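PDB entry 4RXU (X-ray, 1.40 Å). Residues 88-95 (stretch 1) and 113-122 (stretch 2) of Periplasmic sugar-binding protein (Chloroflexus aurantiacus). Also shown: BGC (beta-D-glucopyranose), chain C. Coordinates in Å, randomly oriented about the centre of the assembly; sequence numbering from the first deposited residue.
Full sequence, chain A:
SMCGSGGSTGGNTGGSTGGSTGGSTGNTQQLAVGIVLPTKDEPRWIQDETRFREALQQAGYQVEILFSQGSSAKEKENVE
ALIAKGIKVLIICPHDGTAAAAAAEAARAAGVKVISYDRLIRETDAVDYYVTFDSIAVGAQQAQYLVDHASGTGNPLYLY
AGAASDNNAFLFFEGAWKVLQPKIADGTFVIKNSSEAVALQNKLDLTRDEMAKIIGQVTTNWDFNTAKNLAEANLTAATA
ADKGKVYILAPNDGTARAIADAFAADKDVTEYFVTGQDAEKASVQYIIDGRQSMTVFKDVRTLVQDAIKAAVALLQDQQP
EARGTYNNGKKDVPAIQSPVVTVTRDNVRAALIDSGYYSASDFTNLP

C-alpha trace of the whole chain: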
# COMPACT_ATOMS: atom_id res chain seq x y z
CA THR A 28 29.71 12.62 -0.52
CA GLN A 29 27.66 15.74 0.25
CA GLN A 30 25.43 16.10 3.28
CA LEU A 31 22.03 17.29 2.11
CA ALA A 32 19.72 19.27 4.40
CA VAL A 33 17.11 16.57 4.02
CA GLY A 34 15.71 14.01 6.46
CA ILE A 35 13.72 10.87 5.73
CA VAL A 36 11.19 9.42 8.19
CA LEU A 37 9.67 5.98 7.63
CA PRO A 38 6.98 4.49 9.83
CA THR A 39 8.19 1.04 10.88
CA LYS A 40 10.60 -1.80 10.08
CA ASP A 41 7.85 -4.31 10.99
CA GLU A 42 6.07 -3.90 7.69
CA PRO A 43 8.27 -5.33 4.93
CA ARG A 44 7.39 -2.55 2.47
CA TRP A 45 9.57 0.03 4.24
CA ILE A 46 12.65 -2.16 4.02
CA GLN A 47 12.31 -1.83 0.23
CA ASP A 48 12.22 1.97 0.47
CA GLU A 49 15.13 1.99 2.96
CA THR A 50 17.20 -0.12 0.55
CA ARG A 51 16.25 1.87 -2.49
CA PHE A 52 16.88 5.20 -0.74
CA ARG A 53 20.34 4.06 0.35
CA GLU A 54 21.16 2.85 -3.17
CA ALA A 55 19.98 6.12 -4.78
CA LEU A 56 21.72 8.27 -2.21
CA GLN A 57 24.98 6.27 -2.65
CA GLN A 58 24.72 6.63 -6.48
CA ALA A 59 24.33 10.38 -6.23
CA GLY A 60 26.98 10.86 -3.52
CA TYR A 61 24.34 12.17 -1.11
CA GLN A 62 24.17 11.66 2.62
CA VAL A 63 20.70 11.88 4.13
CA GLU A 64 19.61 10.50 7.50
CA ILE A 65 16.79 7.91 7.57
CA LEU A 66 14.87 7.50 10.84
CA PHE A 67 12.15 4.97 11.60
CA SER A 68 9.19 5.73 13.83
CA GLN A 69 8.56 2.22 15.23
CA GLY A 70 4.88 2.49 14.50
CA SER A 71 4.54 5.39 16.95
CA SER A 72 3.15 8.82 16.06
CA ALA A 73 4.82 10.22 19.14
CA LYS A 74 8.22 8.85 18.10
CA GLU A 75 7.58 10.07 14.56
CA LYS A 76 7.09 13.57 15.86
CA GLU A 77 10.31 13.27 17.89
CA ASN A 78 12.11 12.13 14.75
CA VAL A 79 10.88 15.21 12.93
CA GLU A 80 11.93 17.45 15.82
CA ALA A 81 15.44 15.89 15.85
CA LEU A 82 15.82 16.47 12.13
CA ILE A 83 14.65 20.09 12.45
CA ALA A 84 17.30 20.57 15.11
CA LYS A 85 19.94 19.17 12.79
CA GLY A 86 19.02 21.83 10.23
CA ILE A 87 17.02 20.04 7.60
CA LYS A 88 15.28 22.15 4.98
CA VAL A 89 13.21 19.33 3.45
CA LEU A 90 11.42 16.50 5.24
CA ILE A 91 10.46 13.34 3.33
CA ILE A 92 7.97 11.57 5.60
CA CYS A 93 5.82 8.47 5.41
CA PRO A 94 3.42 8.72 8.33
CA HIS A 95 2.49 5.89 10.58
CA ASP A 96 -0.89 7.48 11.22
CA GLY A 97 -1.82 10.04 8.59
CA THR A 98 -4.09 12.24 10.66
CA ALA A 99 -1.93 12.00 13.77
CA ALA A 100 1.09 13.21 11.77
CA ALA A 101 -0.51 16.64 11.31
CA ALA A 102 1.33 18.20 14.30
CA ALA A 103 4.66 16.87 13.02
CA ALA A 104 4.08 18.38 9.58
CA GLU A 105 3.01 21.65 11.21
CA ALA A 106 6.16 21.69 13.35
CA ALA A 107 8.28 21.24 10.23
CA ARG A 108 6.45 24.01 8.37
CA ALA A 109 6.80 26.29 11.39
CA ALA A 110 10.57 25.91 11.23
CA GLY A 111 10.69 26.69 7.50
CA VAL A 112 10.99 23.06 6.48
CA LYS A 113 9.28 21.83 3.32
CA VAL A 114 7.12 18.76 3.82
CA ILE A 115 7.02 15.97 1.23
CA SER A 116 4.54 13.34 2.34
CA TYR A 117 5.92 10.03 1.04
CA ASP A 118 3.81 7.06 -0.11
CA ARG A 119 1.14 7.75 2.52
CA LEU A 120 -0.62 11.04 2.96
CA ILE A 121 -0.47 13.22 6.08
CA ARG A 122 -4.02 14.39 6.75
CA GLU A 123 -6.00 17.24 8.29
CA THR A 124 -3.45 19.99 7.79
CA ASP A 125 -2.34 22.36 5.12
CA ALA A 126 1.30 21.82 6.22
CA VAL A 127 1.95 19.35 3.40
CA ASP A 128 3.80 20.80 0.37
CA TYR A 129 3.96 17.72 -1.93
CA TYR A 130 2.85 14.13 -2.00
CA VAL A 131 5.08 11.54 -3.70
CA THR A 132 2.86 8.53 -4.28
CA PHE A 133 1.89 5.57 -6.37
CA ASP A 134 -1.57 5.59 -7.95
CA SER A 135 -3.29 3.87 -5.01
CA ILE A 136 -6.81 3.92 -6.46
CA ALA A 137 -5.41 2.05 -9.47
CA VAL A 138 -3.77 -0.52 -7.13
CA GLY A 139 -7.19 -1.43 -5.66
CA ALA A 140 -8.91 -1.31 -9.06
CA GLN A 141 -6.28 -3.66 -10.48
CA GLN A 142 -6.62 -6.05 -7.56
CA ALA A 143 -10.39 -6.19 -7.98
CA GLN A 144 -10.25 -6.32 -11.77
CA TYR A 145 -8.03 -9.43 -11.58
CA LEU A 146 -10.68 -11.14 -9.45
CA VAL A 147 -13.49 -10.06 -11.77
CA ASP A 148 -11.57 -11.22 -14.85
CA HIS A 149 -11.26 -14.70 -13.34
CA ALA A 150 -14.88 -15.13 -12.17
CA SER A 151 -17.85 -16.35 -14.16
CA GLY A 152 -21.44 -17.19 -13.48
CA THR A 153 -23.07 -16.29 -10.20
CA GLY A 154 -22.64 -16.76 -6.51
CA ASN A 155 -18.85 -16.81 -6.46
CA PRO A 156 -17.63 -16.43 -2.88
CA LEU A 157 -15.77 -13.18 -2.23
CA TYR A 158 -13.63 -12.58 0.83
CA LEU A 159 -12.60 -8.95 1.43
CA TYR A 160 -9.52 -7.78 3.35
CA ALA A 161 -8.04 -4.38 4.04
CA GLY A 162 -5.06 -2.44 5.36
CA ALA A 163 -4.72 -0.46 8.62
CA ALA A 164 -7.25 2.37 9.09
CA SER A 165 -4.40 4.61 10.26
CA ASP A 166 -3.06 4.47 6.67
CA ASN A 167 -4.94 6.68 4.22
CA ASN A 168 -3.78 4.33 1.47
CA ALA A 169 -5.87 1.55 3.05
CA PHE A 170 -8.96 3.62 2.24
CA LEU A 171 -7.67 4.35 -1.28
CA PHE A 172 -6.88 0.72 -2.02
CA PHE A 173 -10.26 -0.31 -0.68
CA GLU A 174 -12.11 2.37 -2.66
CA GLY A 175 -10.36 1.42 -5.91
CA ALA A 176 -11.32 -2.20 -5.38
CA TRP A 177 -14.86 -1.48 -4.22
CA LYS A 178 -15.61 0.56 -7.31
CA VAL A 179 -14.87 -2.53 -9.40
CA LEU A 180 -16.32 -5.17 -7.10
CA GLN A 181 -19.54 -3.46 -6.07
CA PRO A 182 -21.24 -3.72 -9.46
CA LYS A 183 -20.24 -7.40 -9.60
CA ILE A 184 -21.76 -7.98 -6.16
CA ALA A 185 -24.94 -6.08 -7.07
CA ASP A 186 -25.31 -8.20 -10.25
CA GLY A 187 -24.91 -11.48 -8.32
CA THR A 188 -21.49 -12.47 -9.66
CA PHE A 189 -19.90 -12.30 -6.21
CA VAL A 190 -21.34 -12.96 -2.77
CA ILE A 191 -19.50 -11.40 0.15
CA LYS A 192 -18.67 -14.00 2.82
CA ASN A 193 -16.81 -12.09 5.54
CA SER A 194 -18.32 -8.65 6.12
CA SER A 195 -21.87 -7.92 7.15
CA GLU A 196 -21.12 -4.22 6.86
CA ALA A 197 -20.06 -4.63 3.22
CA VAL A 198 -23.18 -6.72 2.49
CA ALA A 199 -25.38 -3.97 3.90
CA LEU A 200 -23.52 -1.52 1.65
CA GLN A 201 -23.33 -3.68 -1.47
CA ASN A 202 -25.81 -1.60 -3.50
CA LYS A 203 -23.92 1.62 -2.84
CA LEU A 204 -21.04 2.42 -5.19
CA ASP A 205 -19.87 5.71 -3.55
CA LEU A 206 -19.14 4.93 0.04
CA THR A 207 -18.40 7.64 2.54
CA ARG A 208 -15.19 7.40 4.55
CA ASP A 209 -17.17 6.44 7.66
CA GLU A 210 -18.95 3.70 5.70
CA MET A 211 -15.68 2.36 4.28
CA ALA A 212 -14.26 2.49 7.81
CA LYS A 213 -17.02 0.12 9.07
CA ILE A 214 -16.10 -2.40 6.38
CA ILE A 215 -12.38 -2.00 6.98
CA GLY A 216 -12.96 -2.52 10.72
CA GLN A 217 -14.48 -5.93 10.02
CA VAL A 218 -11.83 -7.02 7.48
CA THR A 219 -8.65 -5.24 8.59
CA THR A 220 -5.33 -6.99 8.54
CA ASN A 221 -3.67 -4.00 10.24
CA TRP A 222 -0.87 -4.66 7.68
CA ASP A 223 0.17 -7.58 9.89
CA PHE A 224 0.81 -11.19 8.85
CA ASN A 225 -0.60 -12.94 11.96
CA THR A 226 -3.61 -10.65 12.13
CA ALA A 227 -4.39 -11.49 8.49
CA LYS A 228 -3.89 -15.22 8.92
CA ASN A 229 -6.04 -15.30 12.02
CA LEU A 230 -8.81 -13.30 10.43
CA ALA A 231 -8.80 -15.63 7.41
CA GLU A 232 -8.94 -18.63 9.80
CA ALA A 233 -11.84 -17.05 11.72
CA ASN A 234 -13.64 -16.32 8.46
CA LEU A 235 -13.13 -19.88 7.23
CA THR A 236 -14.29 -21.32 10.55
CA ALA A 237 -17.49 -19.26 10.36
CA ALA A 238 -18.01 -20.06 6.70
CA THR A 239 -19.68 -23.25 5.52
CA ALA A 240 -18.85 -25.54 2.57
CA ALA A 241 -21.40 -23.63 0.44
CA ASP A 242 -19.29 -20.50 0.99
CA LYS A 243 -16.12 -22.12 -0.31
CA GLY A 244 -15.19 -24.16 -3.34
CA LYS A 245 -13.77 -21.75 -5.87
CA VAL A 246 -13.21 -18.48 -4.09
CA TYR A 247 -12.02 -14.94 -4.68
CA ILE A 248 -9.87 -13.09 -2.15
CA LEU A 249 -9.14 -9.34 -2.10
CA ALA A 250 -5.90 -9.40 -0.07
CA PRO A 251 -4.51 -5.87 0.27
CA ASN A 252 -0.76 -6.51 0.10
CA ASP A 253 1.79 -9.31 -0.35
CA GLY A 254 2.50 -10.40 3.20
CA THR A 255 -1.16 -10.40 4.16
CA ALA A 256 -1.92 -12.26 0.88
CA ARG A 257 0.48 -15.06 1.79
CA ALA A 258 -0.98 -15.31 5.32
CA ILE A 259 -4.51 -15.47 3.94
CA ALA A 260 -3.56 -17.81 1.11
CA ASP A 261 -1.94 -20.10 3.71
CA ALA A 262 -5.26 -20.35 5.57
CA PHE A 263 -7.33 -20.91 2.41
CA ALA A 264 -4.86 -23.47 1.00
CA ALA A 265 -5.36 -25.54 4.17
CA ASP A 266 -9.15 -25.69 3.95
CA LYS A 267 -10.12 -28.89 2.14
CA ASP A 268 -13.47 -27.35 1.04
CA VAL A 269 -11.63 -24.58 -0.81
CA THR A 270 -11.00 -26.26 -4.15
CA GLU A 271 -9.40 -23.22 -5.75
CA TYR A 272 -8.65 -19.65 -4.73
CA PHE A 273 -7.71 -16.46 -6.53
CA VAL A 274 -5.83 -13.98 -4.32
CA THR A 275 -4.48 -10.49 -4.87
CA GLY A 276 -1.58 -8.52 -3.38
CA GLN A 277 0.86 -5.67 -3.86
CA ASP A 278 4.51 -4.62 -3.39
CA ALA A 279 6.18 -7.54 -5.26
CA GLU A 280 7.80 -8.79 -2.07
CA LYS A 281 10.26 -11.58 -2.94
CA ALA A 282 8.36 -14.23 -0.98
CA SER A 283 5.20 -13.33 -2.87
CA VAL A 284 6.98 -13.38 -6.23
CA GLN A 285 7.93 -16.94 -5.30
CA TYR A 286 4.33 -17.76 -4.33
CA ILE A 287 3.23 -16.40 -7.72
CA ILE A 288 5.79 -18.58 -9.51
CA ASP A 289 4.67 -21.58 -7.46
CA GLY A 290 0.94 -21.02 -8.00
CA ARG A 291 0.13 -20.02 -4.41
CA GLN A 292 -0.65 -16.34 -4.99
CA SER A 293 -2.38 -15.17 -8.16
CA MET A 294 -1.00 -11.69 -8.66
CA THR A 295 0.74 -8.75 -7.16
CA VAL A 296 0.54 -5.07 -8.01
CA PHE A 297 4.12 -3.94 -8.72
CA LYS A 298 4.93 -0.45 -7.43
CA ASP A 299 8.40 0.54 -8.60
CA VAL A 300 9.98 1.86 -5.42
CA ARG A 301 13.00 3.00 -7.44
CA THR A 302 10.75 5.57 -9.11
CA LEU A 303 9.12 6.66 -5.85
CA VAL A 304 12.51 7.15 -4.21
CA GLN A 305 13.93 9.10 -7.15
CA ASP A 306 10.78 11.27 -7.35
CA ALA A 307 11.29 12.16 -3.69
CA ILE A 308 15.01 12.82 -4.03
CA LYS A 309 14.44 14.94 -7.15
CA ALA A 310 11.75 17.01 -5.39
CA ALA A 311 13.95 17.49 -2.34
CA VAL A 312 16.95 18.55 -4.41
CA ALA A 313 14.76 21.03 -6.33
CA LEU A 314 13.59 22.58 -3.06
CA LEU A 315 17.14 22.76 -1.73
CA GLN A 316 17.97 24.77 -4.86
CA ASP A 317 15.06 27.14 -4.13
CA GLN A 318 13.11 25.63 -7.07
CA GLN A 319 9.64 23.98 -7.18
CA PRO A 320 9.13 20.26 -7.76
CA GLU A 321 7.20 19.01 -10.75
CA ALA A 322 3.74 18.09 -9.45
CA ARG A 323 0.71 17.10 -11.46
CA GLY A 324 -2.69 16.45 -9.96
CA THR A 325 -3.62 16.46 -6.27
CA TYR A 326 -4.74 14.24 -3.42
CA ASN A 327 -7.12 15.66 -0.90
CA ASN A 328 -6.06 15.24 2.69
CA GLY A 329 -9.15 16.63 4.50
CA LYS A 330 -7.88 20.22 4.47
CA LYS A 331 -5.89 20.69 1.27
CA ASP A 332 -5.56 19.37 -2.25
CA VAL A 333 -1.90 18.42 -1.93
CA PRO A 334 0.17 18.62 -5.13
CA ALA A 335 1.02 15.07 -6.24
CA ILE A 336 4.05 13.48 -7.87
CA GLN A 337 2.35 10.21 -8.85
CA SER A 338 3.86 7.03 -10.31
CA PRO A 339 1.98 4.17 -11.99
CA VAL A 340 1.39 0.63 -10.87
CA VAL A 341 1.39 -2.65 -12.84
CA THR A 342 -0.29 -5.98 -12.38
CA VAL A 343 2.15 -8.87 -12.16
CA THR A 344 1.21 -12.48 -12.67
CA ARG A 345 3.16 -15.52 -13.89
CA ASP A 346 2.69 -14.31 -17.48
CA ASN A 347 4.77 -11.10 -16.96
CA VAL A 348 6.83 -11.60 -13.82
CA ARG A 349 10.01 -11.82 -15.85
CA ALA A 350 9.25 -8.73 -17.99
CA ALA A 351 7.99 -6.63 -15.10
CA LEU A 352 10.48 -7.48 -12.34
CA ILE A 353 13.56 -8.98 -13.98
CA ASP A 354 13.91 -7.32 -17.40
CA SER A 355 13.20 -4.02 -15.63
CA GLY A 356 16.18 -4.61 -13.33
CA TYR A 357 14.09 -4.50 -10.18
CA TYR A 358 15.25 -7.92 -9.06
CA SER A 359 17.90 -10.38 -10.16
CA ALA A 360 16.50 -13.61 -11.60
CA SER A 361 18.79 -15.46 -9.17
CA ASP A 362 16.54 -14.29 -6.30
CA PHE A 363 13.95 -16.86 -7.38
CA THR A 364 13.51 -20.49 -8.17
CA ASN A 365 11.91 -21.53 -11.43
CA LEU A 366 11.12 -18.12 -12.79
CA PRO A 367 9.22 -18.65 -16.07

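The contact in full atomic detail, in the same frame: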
# COMPACT_ATOMS: atom_id res chain seq x y z
N LYS A 88 16.14 21.24 5.72
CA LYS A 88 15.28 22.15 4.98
C LYS A 88 14.14 21.45 4.28
O LYS A 88 13.16 22.10 3.90
CB LYS A 88 16.10 22.92 3.94
CG LYS A 88 17.20 23.81 4.52
CD LYS A 88 16.64 24.78 5.55
CE LYS A 88 17.73 25.55 6.26
NZ LYS A 88 17.45 25.62 7.72
N VAL A 89 14.26 20.13 4.11
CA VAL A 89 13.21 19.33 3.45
C VAL A 89 13.05 18.05 4.24
O VAL A 89 14.02 17.37 4.54
CB VAL A 89 13.58 18.94 2.00
CG1 VAL A 89 12.45 18.14 1.36
CG2 VAL A 89 13.89 20.17 1.14
N LEU A 90 11.80 17.73 4.55
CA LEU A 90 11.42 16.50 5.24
C LEU A 90 10.70 15.61 4.25
O LEU A 90 9.70 16.03 3.66
CB LEU A 90 10.48 16.83 6.41
CG LEU A 90 9.88 15.63 7.15
CD1 LEU A 90 10.92 14.80 7.89
CD2 LEU A 90 8.78 16.14 8.07
N ILE A 91 11.20 14.38 4.06
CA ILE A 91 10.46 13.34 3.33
C ILE A 91 9.92 12.40 4.40
O ILE A 91 10.69 11.80 5.16
CB ILE A 91 11.39 12.58 2.37
CG1 ILE A 91 11.93 13.52 1.28
CG2 ILE A 91 10.68 11.38 1.77
CD1 ILE A 91 13.19 12.98 0.63
N ILE A 92 8.60 12.29 4.49
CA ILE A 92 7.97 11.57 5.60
C ILE A 92 6.80 10.69 5.17
O ILE A 92 5.85 11.17 4.55
CB ILE A 92 7.52 12.53 6.74
CG1 ILE A 92 6.82 11.74 7.86
CG2 ILE A 92 6.65 13.69 6.22
CD1 ILE A 92 6.68 12.54 9.14
N CYS A 93 6.91 9.40 5.52
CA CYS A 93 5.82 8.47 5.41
C CYS A 93 5.22 8.28 6.80
O CYS A 93 5.85 7.67 7.66
CB CYS A 93 6.28 7.16 4.82
SG CYS A 93 4.95 5.97 4.75
N PRO A 94 3.97 8.78 7.01
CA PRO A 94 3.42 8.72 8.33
C PRO A 94 2.98 7.35 8.75
O PRO A 94 2.46 6.57 7.94
CB PRO A 94 2.19 9.64 8.24
CG PRO A 94 1.81 9.63 6.80
CD PRO A 94 3.15 9.62 6.12
N HIS A 95 3.15 7.07 10.03
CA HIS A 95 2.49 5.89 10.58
C HIS A 95 0.97 6.03 10.61
O HIS A 95 0.23 5.16 10.14
CB HIS A 95 2.97 5.60 11.98
CG HIS A 95 2.22 4.47 12.57
ND1 HIS A 95 2.23 3.22 12.01
CD2 HIS A 95 1.33 4.42 13.58
CE1 HIS A 95 1.42 2.43 12.68
NE2 HIS A 95 0.88 3.13 13.66
N LYS A 113 10.23 22.31 4.31
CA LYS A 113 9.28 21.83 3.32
C LYS A 113 8.93 20.38 3.67
O LYS A 113 9.76 19.60 4.11
CB LYS A 113 9.84 21.90 1.90
CG LYS A 113 10.24 23.28 1.48
CD LYS A 113 9.05 24.13 1.18
CE LYS A 113 9.52 25.48 0.67
NZ LYS A 113 8.43 26.43 0.90
N VAL A 114 7.68 20.05 3.43
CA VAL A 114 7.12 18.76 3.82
C VAL A 114 6.65 17.98 2.58
O VAL A 114 5.69 18.37 1.88
CB VAL A 114 5.93 18.91 4.79
CG1 VAL A 114 5.34 17.55 5.13
CG2 VAL A 114 6.39 19.59 6.06
N ILE A 115 7.37 16.89 2.30
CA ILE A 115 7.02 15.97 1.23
C ILE A 115 6.47 14.72 1.92
O ILE A 115 7.20 13.92 2.51
CB ILE A 115 8.24 15.59 0.39
CG1 ILE A 115 8.90 16.83 -0.22
CG2 ILE A 115 7.83 14.58 -0.69
CD1 ILE A 115 10.13 16.55 -1.05
N SER A 116 5.15 14.55 1.85
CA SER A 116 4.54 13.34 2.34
C SER A 116 4.90 12.23 1.32
O SER A 116 4.87 12.46 0.12
CB SER A 116 3.03 13.56 2.45
OG SER A 116 2.38 12.62 3.29
N TYR A 117 5.29 11.06 1.83
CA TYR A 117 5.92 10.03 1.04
C TYR A 117 5.13 8.74 1.18
O TYR A 117 4.98 8.21 2.27
CB TYR A 117 7.34 9.81 1.52
CG TYR A 117 8.09 8.75 0.73
CD1 TYR A 117 8.60 9.01 -0.52
CD2 TYR A 117 8.25 7.48 1.24
CE1 TYR A 117 9.26 8.03 -1.24
CE2 TYR A 117 8.92 6.50 0.54
CZ TYR A 117 9.41 6.78 -0.71
OH TYR A 117 10.06 5.79 -1.40
N ASP A 118 4.62 8.27 0.04
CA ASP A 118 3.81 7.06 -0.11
C ASP A 118 2.43 7.20 0.50
O ASP A 118 1.44 6.95 -0.18
CB ASP A 118 4.48 5.79 0.41
CG ASP A 118 3.74 4.58 -0.04
OD1 ASP A 118 4.00 4.14 -1.18
OD2 ASP A 118 2.84 4.10 0.71
N ARG A 119 2.38 7.54 1.78
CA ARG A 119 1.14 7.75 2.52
C ARG A 119 0.98 9.22 2.78
O ARG A 119 1.97 9.95 2.92
CB ARG A 119 1.18 7.05 3.88
CG ARG A 119 1.32 5.56 3.81
CD ARG A 119 1.50 5.00 5.20
NE ARG A 119 1.52 3.56 5.20
CZ ARG A 119 1.79 2.81 6.25
NH1 ARG A 119 2.14 3.38 7.40
NH2 ARG A 119 1.74 1.50 6.15
N LEU A 120 -0.28 9.65 2.83
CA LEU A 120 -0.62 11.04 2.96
C LEU A 120 -0.85 11.47 4.42
O LEU A 120 -1.62 10.86 5.15
CB LEU A 120 -1.89 11.30 2.14
CG LEU A 120 -2.36 12.74 1.97
CD1 LEU A 120 -1.27 13.63 1.38
CD2 LEU A 120 -3.64 12.76 1.15
N ILE A 121 -0.16 12.53 4.83
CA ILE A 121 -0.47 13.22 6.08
C ILE A 121 -1.77 13.99 5.89
O ILE A 121 -1.92 14.71 4.91
CB ILE A 121 0.65 14.19 6.48
CG1 ILE A 121 1.90 13.37 6.81
CG2 ILE A 121 0.22 15.02 7.68
CD1 ILE A 121 3.12 14.17 7.19
N ARG A 122 -2.68 13.84 6.84
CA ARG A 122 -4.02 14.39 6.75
C ARG A 122 -4.31 15.50 7.72
O ARG A 122 -3.62 15.67 8.72
CB ARG A 122 -5.04 13.27 6.94
CG ARG A 122 -5.02 12.27 5.79
CD ARG A 122 -6.10 11.23 5.97
NE ARG A 122 -7.42 11.75 5.56
CZ ARG A 122 -8.43 12.05 6.36
NH1 ARG A 122 -8.35 11.92 7.68
NH2 ARG A 122 -9.55 12.50 5.79
C2 BGC C . 1.91 0.94 1.23
C3 BGC C . 1.93 -0.51 0.79
C4 BGC C . 2.28 -1.39 1.98
C5 BGC C . 1.37 -1.09 3.18
C6 BGC C . 1.78 -1.82 4.44
C1 BGC C . 0.85 0.99 2.32
O1 BGC C . 0.52 2.30 2.69
O2 BGC C . 1.58 1.77 0.11
O3 BGC C . 2.89 -0.64 -0.25
O4 BGC C . 2.03 -2.76 1.62
O5 BGC C . 1.37 0.29 3.46
O6 BGC C . 3.17 -1.66 4.72
O HOH W 1 2.97 1.94 9.59

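The most unusual feature is Arg 119, whose guanidinium joins the two stretches and binds the sugar at once. Its NH1 donates to Pro 94 O (3.3 Å), and also to a water, at 2.7 Å, that hydrogen-bonds His 95 ND1 at 2.8 Å. Arg 119 NE donates to BGC O1 and Arg 119 NH2 to BGC O5, both at 3.0 Å. The nearly extended side chain runs past Cys 93, with Arg 119 CD 3.6 Å from Cys 93 SG. Next to it, Asp 118 OD2 accepts from BGC O2 at 2.7 Å.

Behind this site, two parallel strands pair through their backbones. Lys 113 N donates to Lys 88 O (3.0 Å), Leu 90 N to Lys 113 O (2.8 Å), Ile 115 N to Leu 90 O (2.8 Å), Ile 92 N to Ile 115 O (2.9 Å) and Tyr 117 N to Ile 92 O (2.8 Å).

Branched aliphatic side chains suit the buried sheet. On one face, Val 89 CG1 meets Ile 115 CD1 at 3.7 Å. On the other, Ile 92 CG2 lies 3.7 Å from Ile 121 CD1. Pro 94 CG packs 3.7 Å from Ile 121 CG1.

Ser 116 is small and polar. Its OG donates to Arg 119 O (2.7 Å) and accepts from Ile 121 N (3.0 Å), bracing the loop after the strand.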